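PDB 2UUX: tryptase inhibitor from Rhipicephalus appendiculatus, which inhibits human tryptase, a serine protease, through a domain with a modified Kunitz fold. Local coordinates for residues A2-P7 and Y26-C31. Sequence-based numbering, arbitrary orientation.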
loop_
_atom_site.group_PDB
_atom_site.type_symbol
_atom_site.label_atom_id
_atom_site.label_comp_id
_atom_site.label_asym_id
_atom_site.label_seq_id
_atom_site.Cartn_x
_atom_site.Cartn_y
_atom_site.Cartn_z
ATOM N N ALA A 2 -13.977 -5.942 -7.183
ATOM C CA ALA A 2 -13.250 -4.659 -7.326
ATOM C C ALA A 2 -12.174 -4.529 -6.252
ATOM O O ALA A 2 -12.473 -4.225 -5.088
ATOM C CB ALA A 2 -14.176 -3.472 -7.260
ATOM N N GLU A 3 -10.924 -4.749 -6.661
ATOM C CA GLU A 3 -9.779 -4.596 -5.793
ATOM C C GLU A 3 -8.816 -3.635 -6.470
ATOM O O GLU A 3 -9.107 -3.087 -7.530
ATOM C CB GLU A 3 -9.087 -5.945 -5.506
ATOM C CG GLU A 3 -8.856 -6.802 -6.747
ATOM C CD GLU A 3 -7.462 -7.429 -6.864
ATOM O OE1 GLU A 3 -6.664 -7.462 -5.890
ATOM O OE2 GLU A 3 -7.179 -7.895 -7.987
ATOM N N CYS A 4 -7.670 -3.433 -5.841
ATOM C CA CYS A 4 -6.649 -2.574 -6.382
ATOM C C CYS A 4 -5.536 -3.434 -7.001
ATOM O O CYS A 4 -4.860 -4.197 -6.306
ATOM C CB CYS A 4 -6.130 -1.725 -5.241
ATOM S SG CYS A 4 -4.862 -0.619 -5.701
ATOM N N THR A 5 -5.351 -3.319 -8.315
ATOM C CA THR A 5 -4.302 -4.054 -9.052
ATOM C C THR A 5 -3.072 -3.188 -9.210
ATOM O O THR A 5 -3.167 -2.022 -9.603
ATOM C CB THR A 5 -4.834 -4.466 -10.433
ATOM O OG1 THR A 5 -5.988 -5.317 -10.244
ATOM C CG2 THR A 5 -3.739 -5.155 -11.315
ATOM N N VAL A 6 -1.891 -3.749 -8.915
ATOM C CA VAL A 6 -0.634 -3.031 -9.125
ATOM C C VAL A 6 -0.477 -2.730 -10.645
ATOM O O VAL A 6 -0.576 -3.650 -11.486
ATOM C CB VAL A 6 0.557 -3.838 -8.588
ATOM C CG1 VAL A 6 1.823 -3.117 -8.913
ATOM C CG2 VAL A 6 0.402 -4.102 -7.083
ATOM N N PRO A 7 -0.361 -1.440 -11.004
ATOM C CA PRO A 7 -0.339 -1.135 -12.439
ATOM C C PRO A 7 0.963 -1.503 -13.115
ATOM O O PRO A 7 1.962 -1.810 -12.462
ATOM C CB PRO A 7 -0.566 0.391 -12.509
ATOM C CG PRO A 7 -0.504 0.918 -11.103
ATOM C CD PRO A 7 -0.382 -0.236 -10.156
ATOM N N TYR A 26 -0.698 1.601 0.425
ATOM C CA TYR A 26 0.145 2.198 -0.614
ATOM C C TYR A 26 -0.687 2.665 -1.779
ATOM O O TYR A 26 -1.541 1.943 -2.257
ATOM C CB TYR A 26 1.137 1.177 -1.169
ATOM C CG TYR A 26 2.108 0.681 -0.166
ATOM C CD1 TYR A 26 3.360 1.214 -0.061
ATOM C CD2 TYR A 26 1.787 -0.348 0.675
ATOM C CE1 TYR A 26 4.238 0.735 0.849
ATOM C CE2 TYR A 26 2.672 -0.837 1.596
ATOM C CZ TYR A 26 3.899 -0.300 1.673
ATOM O OH TYR A 26 4.811 -0.760 2.603
ATOM N N CYS A 27 -0.392 3.855 -2.286
ATOM C CA CYS A 27 -1.041 4.316 -3.509
ATOM C C CYS A 27 -0.392 3.704 -4.719
ATOM O O CYS A 27 0.699 4.110 -5.116
ATOM C CB CYS A 27 -1.027 5.855 -3.605
ATOM S SG CYS A 27 -1.765 6.462 -5.169
ATOM N N MET A 28 -1.099 2.788 -5.345
ATOM C CA MET A 28 -0.661 2.084 -6.530
ATOM C C MET A 28 -1.212 2.747 -7.780
ATOM O O MET A 28 -2.056 2.196 -8.490
ATOM C CB MET A 28 -1.103 0.632 -6.398
ATOM C CG MET A 28 -0.428 -0.111 -5.221
ATOM S SD MET A 28 1.387 -0.290 -5.511
ATOM C CE MET A 28 1.700 -1.576 -4.298
ATOM N N GLY A 29 -0.727 3.956 -8.025
ATOM C CA GLY A 29 -1.148 4.727 -9.191
ATOM C C GLY A 29 -2.496 5.398 -9.042
ATOM O O GLY A 29 -2.584 6.616 -9.054
ATOM N N ASN A 30 -3.553 4.602 -8.914
ATOM C CA ASN A 30 -4.912 5.118 -8.789
ATOM C C ASN A 30 -5.783 4.417 -7.796
ATOM O O ASN A 30 -6.985 4.602 -7.780
ATOM C CB ASN A 30 -5.597 5.108 -10.163
ATOM C CG ASN A 30 -5.710 3.724 -10.739
ATOM O OD1 ASN A 30 -5.470 2.742 -10.024
ATOM N ND2 ASN A 30 -6.015 3.619 -12.034
ATOM N N CYS A 31 -5.198 3.610 -6.937
ATOM C CA CYS A 31 -5.945 2.970 -5.877
ATOM C C CYS A 31 -4.992 2.609 -4.772
ATOM O O CYS A 31 -3.790 2.432 -4.995
ATOM C CB CYS A 31 -6.672 1.740 -6.423
ATOM S SG CYS A 31 -5.634 0.503 -7.221
#
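Cys4 and Cys31 are joined by a disulfide, SG to SG 2.0 Å with a dihedral of 79° about the S-S bond, and this covalent link ties the N-terminal segment 2-7 to the turn that follows strand 22-27. Cys4 turns its sulfur away from its own N (chi1 179°) and toward Cys31, which meets it with its sulfur set between its own N and carbonyl carbon. Beside the bridge, Met28 CB lies 4.0 Å from Cys4 SG and 3.9 Å from Pro7 CD, so the root of this side chain touches both the sulfur and the proline ring. The chain then bends at chi2 (-66°), which carries CE to 4.0 Å from Val6 CG2. Pro7 lays its CD-CG edge on the peptide of Met28, CG standing 3.3 Å from Met28 O, and comes up close to Gly29. Without the ring, as with an alanine here, the Met28-Gly29 peptide would probably lose this cover, and phi at this position would no longer be fixed. The turn under the ring is held from within: Met28 N donates to Cys31 O at 2.7 Å. Gly29 takes a positive phi, which favours glycine, and a side chain there would press on the Pro7 ring. Further out, Lys33 and Tyr35 of strand 32-37 touch both Val6 and Met28, while Lys33 NZ donates a hydrogen bond to Cys4 O; Cys27 is disulfide-linked to Cys53. No hydrogen bond crosses between residues 2-7 and 26-31. The N-terminal arm of this Kunitz-type domain is therefore joined to the end of the hairpin by one covalent bond and van der Waals packing, an attachment that is likely to depend on the cystine staying oxidised.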